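Local coordinates for protein 3-hydroxyadipyl-CoA dehydrogenase (Escherichia coli, PDB 3MOG) that catalyses the NAD+-dependent oxidation of 3-hydroxyadipyl-CoA to 3-oxoadipyl-CoA in the bacterial breakdown of phenylacetate, at residues R440-R443 against L444-L448; L463-R466 against A467-S471; Q266-I270 against G271-G275. One frame throughout, in Å; residues are numbered along the deposited sequence.

How the interactions relate
Along the chain interaction 3 comes first, at the end of helix 263-270, followed by interaction 1 on helix 438-452 and interaction 2 on helix 461-473. The latter two helices are consecutive in the second 3-hydroxyacyl-CoA dehydrogenase C-terminal domain; interaction 3 belongs to the first. Interactions 1 and 2, centres about 12 Å apart, form one interhelical unit: Glu446 OE2 makes a 2.8 Å salt bridge with Arg464 NH1, and Leu442 CD2 meets Ala467 CB at 3.6 Å. Interaction 3, its centre about 33 Å from that of interaction 1 and about 42 Å from that of interaction 2, caps a helix across the chain's centre from interaction 2.

Interaction 1: residues R440-R443 against L444-L448; sequences RILR and LLENL
Arg440 to Asn447 share regular alpha-helical i to i+4 bonding: Glu446 N donates to Leu442 O at 3.0 Å, Leu445 N to Ile441 O at 3.1 Å, and the bond from Leu444 N to Arg440 O is weak. On the buried face Ile441 and Leu445 lie alongside each other and point the same way, with Ile441 CG2 4.0 Å from Leu445 CD1. Glu446 approaches Leu442 differently. Its CG is anti to the carbonyl carbon (chi1 -75°), which lays that methylene 3.4 Å from Leu442 O and carries the extended chain obliquely past the leucine, where OE1 comes 4.0 Å from Leu442 CG. A third pair, Arg443 and Asn447, also runs side by side, but the touch is made by the aliphatic part of the arginine: Arg443 CG stands 4.0 Å from Asn447 ND2, and the bend at chi3 (52°) leaves the guanidinium too far from the amide to stack on it. The polar ends find their strong partners beyond this stretch, in salt bridges from Glu446 to Arg464, Arg440 to Glu324 of strand 320-324 and Arg443 to Asp312 of the turn between strands 307-309 and 314-317, and in a hydrogen bond from Asn447 ND2 to Gln326 O. The apolar face, with Ile441, Leu444 and Leu445, packs on helix 390-406, and Ile441, Leu442 and Leu445 also meet helix 461-473.

Interaction 2: residues L463-R466 against A467-S471; sequences LRQR and ALLES
Ala467 N donates to Leu463 O at 2.9 Å, the shortest backbone bond across this stretch of helix. At the next residue, Leu468 N donates to Arg464 O at 3.0 Å. The same oxygen is flanked by the Leu468 side chain, whose CB lies 3.5 Å from Arg464 O. Leu469 drapes over the next carbonyl: CG lies beside the backbone N (chi1 -70°), which brings CD1 to 3.5 Å from Gln465 O. Beyond it Ser471 OG donates to Leu468 O at 2.9 Å, approaching from above the carbonyl plane, as a side-chain-to-backbone bond three residues back. Glu470 takes another course. With CG anti to its backbone N (chi1 -163°), its extended chain carries the carboxylate to Trp438 N and Gln439 NE2, at the start of helix 438-452, while Arg466, extended from CG to NE, reaches Glu412 in a salt bridge. Arg464 serves two chains: NH1 pairs with Glu446 of helix 438-452 in its own chain, and NE donates to His451 O of the second subunit. Helix 461-473 is thus the last helix of the all-helical C-terminal domain, with Leu463 and Ala467 packed on that domain and Arg464, Leu468 and Leu469 at a subunit interface of the homotrimer, where Leu468 meets Ile335 and Leu469 meets Gln331 of the second subunit.

Interaction 3: residues Q266-I270 against G271-G275; sequences QELVI and GGRLG
Leu268 and Arg273 close a Schellman motif at the C-terminal end of helix 263-270, where Gly272 leaves helical geometry with a positive phi of 70°. The diagnostic pair of bonds runs back into the last turn. Arg273 N donates to Leu268 O at 2.8 Å, lying nearly on the extension of that carbonyl (C=O...N angle 171°), and inside this closure Gly272 N donates to Val269 O at 2.9 Å. One ordinary helical bond precedes them, from Gly271 N to Glu267 O at 3.0 Å, so three successive carbonyls of the final turn are taken up by the chain that reverses over them.

The tight part is this backbone wrap together with the flank occupied by Leu268, which is buried. Arg273 CB rests 3.6 Å from Leu268 O. With CG beside the backbone N (chi1 -67°) and the chain extended to NE, Arg273 runs past Leu268, its CD 4.3 Å from Leu268 CD2. Leu268 also packs on Val282 and the arginine on Leu280, while Val269 and Leu274 lie against Gln239 and Asp240 of helix 239-252.

The looser, solvent-facing side is formed by Ile270 and Gly272, both exposed. Ile270 contributes little side-chain contact to 271-275, though it still packs on Ala127 of the third subunit, as Arg273 does on Leu159 of that chain. Gly272, lacking a side chain, takes the positive phi that glycine readily adopts and makes its contact through the peptide alone. The chain then turns back towards the helix: Leu274 N is held by Ser278 OG, and Leu274 CD2 comes 4.0 Å from Val269 O, the same oxygen that Gly272 N approaches from above its carbonyl plane.

Interaction 1: residues R440-R443 against L444-L448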
# COMPACT_ATOMS: atom_id res chain seq x y z
N ARG C 440 -25.20 1.79 -14.54
CA ARG C 440 -25.20 3.10 -13.91
C ARG C 440 -24.18 3.20 -12.78
O ARG C 440 -23.47 4.20 -12.67
CB ARG C 440 -26.61 3.41 -13.38
CG ARG C 440 -26.75 4.83 -12.86
CD ARG C 440 -28.18 5.18 -12.54
NE ARG C 440 -28.23 6.54 -12.03
CZ ARG C 440 -29.36 7.19 -11.75
NH1 ARG C 440 -29.28 8.42 -11.28
NH2 ARG C 440 -30.55 6.60 -11.91
N ILE C 441 -24.11 2.17 -11.94
CA ILE C 441 -23.12 2.11 -10.86
C ILE C 441 -21.72 2.02 -11.45
O ILE C 441 -20.81 2.73 -11.01
CB ILE C 441 -23.37 0.93 -9.88
CG1 ILE C 441 -24.74 1.07 -9.20
CG2 ILE C 441 -22.24 0.80 -8.84
CD1 ILE C 441 -24.96 2.41 -8.52
N LEU C 442 -21.57 1.17 -12.47
CA LEU C 442 -20.30 1.03 -13.18
C LEU C 442 -19.78 2.34 -13.75
O LEU C 442 -18.62 2.68 -13.54
CB LEU C 442 -20.40 -0.02 -14.29
CG LEU C 442 -19.19 -0.17 -15.19
CD1 LEU C 442 -18.05 -0.89 -14.44
CD2 LEU C 442 -19.55 -0.86 -16.49
N ARG C 443 -20.63 3.07 -14.48
CA ARG C 443 -20.22 4.33 -15.12
C ARG C 443 -19.71 5.38 -14.11
O ARG C 443 -18.68 6.02 -14.33
CB ARG C 443 -21.36 4.90 -15.96
CG ARG C 443 -21.05 6.25 -16.62
CD ARG C 443 -22.19 6.71 -17.52
NE ARG C 443 -23.48 6.70 -16.82
CZ ARG C 443 -24.66 6.87 -17.42
NH1 ARG C 443 -24.72 7.08 -18.73
NH2 ARG C 443 -25.77 6.85 -16.69
N LEU C 444 -20.44 5.51 -13.01
CA LEU C 444 -20.10 6.39 -11.91
C LEU C 444 -18.72 6.07 -11.33
O LEU C 444 -17.84 6.95 -11.27
CB LEU C 444 -21.18 6.29 -10.85
CG LEU C 444 -21.02 6.92 -9.46
CD1 LEU C 444 -20.75 8.39 -9.55
CD2 LEU C 444 -22.34 6.69 -8.75
N LEU C 445 -18.51 4.82 -10.93
CA LEU C 445 -17.24 4.41 -10.35
C LEU C 445 -16.07 4.60 -11.32
O LEU C 445 -15.00 5.06 -10.90
CB LEU C 445 -17.30 2.98 -9.77
CG LEU C 445 -18.19 2.80 -8.53
CD1 LEU C 445 -18.35 1.37 -8.15
CD2 LEU C 445 -17.67 3.55 -7.32
N GLU C 446 -16.28 4.30 -12.61
CA GLU C 446 -15.26 4.55 -13.66
C GLU C 446 -14.89 6.01 -13.74
O GLU C 446 -13.71 6.35 -13.86
CB GLU C 446 -15.71 4.05 -15.04
CG GLU C 446 -15.64 2.54 -15.22
CD GLU C 446 -16.09 2.08 -16.61
OE1 GLU C 446 -17.06 2.64 -17.14
OE2 GLU C 446 -15.46 1.16 -17.17
N ASN C 447 -15.90 6.89 -13.65
CA ASN C 447 -15.65 8.34 -13.64
C ASN C 447 -14.89 8.78 -12.40
O ASN C 447 -13.93 9.54 -12.49
CB ASN C 447 -16.94 9.13 -13.78
CG ASN C 447 -17.39 9.27 -15.23
OD1 ASN C 447 -16.57 9.32 -16.15
ND2 ASN C 447 -18.69 9.31 -15.43
N LEU C 448 -15.31 8.29 -11.23
CA LEU C 448 -14.57 8.56 -9.99
C LEU C 448 -13.12 8.08 -10.06
O LEU C 448 -12.21 8.81 -9.68
CB LEU C 448 -15.29 7.96 -8.79
CG LEU C 448 -16.67 8.55 -8.50
CD1 LEU C 448 -17.28 7.85 -7.34
CD2 LEU C 448 -16.57 10.06 -8.20

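Interaction 2: residues L463-R466 against A467-S471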
# COMPACT_ATOMS: atom_id res chain seq x y z
N LEU C 463 -18.75 -6.44 -10.81
CA LEU C 463 -19.54 -5.30 -11.27
C LEU C 463 -19.48 -5.18 -12.79
O LEU C 463 -20.55 -5.07 -13.41
CB LEU C 463 -19.14 -3.98 -10.59
CG LEU C 463 -19.85 -2.68 -10.99
CD1 LEU C 463 -21.36 -2.72 -10.79
CD2 LEU C 463 -19.28 -1.49 -10.24
N ARG C 464 -18.29 -5.23 -13.38
CA ARG C 464 -18.18 -5.22 -14.86
C ARG C 464 -18.99 -6.37 -15.46
O ARG C 464 -19.70 -6.19 -16.45
CB ARG C 464 -16.73 -5.31 -15.38
CG ARG C 464 -15.78 -4.25 -14.79
CD ARG C 464 -14.48 -4.17 -15.59
NE ARG C 464 -13.63 -3.09 -15.11
CZ ARG C 464 -13.71 -1.82 -15.50
NH1 ARG C 464 -14.59 -1.43 -16.41
NH2 ARG C 464 -12.88 -0.93 -14.98
N GLN C 465 -18.86 -7.55 -14.84
CA GLN C 465 -19.57 -8.76 -15.24
C GLN C 465 -21.08 -8.56 -15.20
O GLN C 465 -21.78 -8.97 -16.14
CB GLN C 465 -19.14 -9.92 -14.34
CG GLN C 465 -19.83 -11.28 -14.58
CD GLN C 465 -19.18 -12.42 -13.76
OE1 GLN C 465 -19.87 -13.36 -13.33
NE2 GLN C 465 -17.86 -12.32 -13.53
N ARG C 466 -21.58 -7.91 -14.15
CA ARG C 466 -23.02 -7.68 -14.04
C ARG C 466 -23.55 -6.56 -14.94
O ARG C 466 -24.70 -6.62 -15.38
CB ARG C 466 -23.46 -7.49 -12.59
CG ARG C 466 -23.47 -8.80 -11.83
CD ARG C 466 -24.32 -8.71 -10.60
NE ARG C 466 -24.36 -10.01 -9.93
CZ ARG C 466 -24.95 -10.26 -8.77
NH1 ARG C 466 -25.58 -9.30 -8.09
NH2 ARG C 466 -24.91 -11.49 -8.29
N ALA C 467 -22.70 -5.57 -15.23
CA ALA C 467 -23.05 -4.51 -16.16
C ALA C 467 -23.19 -5.06 -17.57
O ALA C 467 -24.14 -4.72 -18.27
CB ALA C 467 -22.01 -3.41 -16.13
N LEU C 468 -22.25 -5.92 -17.95
CA LEU C 468 -22.30 -6.62 -19.23
C LEU C 468 -23.54 -7.49 -19.42
O LEU C 468 -24.09 -7.52 -20.51
CB LEU C 468 -21.04 -7.45 -19.46
CG LEU C 468 -19.86 -6.66 -20.03
CD1 LEU C 468 -18.54 -7.37 -19.80
CD2 LEU C 468 -20.06 -6.38 -21.52
N LEU C 469 -23.97 -8.18 -18.36
CA LEU C 469 -25.18 -9.01 -18.43
C LEU C 469 -26.42 -8.15 -18.58
O LEU C 469 -27.30 -8.47 -19.38
CB LEU C 469 -25.30 -9.95 -17.21
CG LEU C 469 -24.30 -11.12 -17.12
CD1 LEU C 469 -24.09 -11.58 -15.67
CD2 LEU C 469 -24.74 -12.31 -18.00
N GLU C 470 -26.46 -7.03 -17.85
CA GLU C 470 -27.56 -6.07 -17.90
C GLU C 470 -27.72 -5.40 -19.27
O GLU C 470 -28.85 -5.12 -19.69
CB GLU C 470 -27.39 -5.02 -16.82
CG GLU C 470 -28.64 -4.21 -16.50
CD GLU C 470 -28.35 -3.07 -15.56
OE1 GLU C 470 -27.68 -2.10 -15.98
OE2 GLU C 470 -28.80 -3.15 -14.39
N SER C 471 -26.62 -5.16 -19.97
CA SER C 471 -26.69 -4.66 -21.34
C SER C 471 -27.16 -5.75 -22.32
O SER C 471 -27.74 -5.43 -23.36
CB SER C 471 -25.36 -4.04 -21.80
OG SER C 471 -24.35 -5.02 -21.95

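Interaction 3: residues Q266-I270 against G271-G275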
# COMPACT_ATOMS: atom_id res chain seq x y z
N GLN C 266 -8.60 9.91 12.90
CA GLN C 266 -7.44 9.67 13.76
C GLN C 266 -7.25 10.84 14.72
O GLN C 266 -7.09 10.62 15.91
CB GLN C 266 -6.14 9.49 12.94
CG GLN C 266 -4.95 9.06 13.82
CD GLN C 266 -3.68 8.75 13.07
OE1 GLN C 266 -3.19 7.63 13.14
NE2 GLN C 266 -3.13 9.74 12.37
N GLU C 267 -7.27 12.06 14.19
CA GLU C 267 -7.15 13.28 14.99
C GLU C 267 -8.17 13.36 16.12
O GLU C 267 -7.82 13.75 17.24
CB GLU C 267 -7.26 14.53 14.11
CG GLU C 267 -6.76 15.79 14.77
CD GLU C 267 -5.27 16.03 14.58
OE1 GLU C 267 -4.48 15.06 14.50
OE2 GLU C 267 -4.89 17.22 14.50
N LEU C 268 -9.42 12.97 15.84
CA LEU C 268 -10.48 12.96 16.84
C LEU C 268 -10.24 11.93 17.95
O LEU C 268 -10.57 12.19 19.12
CB LEU C 268 -11.86 12.75 16.21
CG LEU C 268 -12.49 13.82 15.29
CD1 LEU C 268 -13.89 13.37 14.88
CD2 LEU C 268 -12.56 15.21 15.94
N VAL C 269 -9.67 10.78 17.59
CA VAL C 269 -9.40 9.71 18.56
C VAL C 269 -8.23 10.06 19.48
O VAL C 269 -8.36 9.99 20.70
CB VAL C 269 -9.13 8.35 17.86
CG1 VAL C 269 -8.76 7.25 18.90
CG2 VAL C 269 -10.35 7.93 17.01
N ILE C 270 -7.11 10.45 18.89
CA ILE C 270 -5.90 10.80 19.62
C ILE C 270 -6.09 12.10 20.42
O ILE C 270 -5.37 12.36 21.39
CB ILE C 270 -4.67 10.83 18.69
CG1 ILE C 270 -4.56 9.51 17.90
CG2 ILE C 270 -3.39 10.97 19.47
CD1 ILE C 270 -3.24 9.32 17.15
N GLY C 271 -7.09 12.90 20.03
CA GLY C 271 -7.52 14.06 20.81
C GLY C 271 -8.51 13.73 21.92
O GLY C 271 -8.90 14.61 22.68
N GLY C 272 -8.94 12.48 22.01
CA GLY C 272 -9.90 12.06 23.04
C GLY C 272 -11.31 12.59 22.83
O GLY C 272 -12.13 12.55 23.74
N ARG C 273 -11.59 13.10 21.62
CA ARG C 273 -12.93 13.57 21.26
C ARG C 273 -13.76 12.42 20.67
O ARG C 273 -13.98 12.38 19.45
CB ARG C 273 -12.85 14.73 20.26
CG ARG C 273 -12.25 15.99 20.82
CD ARG C 273 -12.38 17.14 19.83
NE ARG C 273 -11.67 18.32 20.31
CZ ARG C 273 -11.67 19.50 19.70
NH1 ARG C 273 -10.97 20.50 20.23
NH2 ARG C 273 -12.35 19.69 18.58
N LEU C 274 -14.23 11.52 21.53
CA LEU C 274 -14.73 10.20 21.09
C LEU C 274 -16.21 10.16 20.73
O LEU C 274 -16.73 9.10 20.37
CB LEU C 274 -14.44 9.13 22.14
CG LEU C 274 -13.05 9.03 22.78
CD1 LEU C 274 -13.06 8.00 23.92
CD2 LEU C 274 -11.95 8.71 21.76
N GLY C 275 -16.89 11.29 20.81
CA GLY C 275 -18.29 11.36 20.41
C GLY C 275 -19.21 11.66 21.57
O GLY C 275 -18.88 12.47 22.45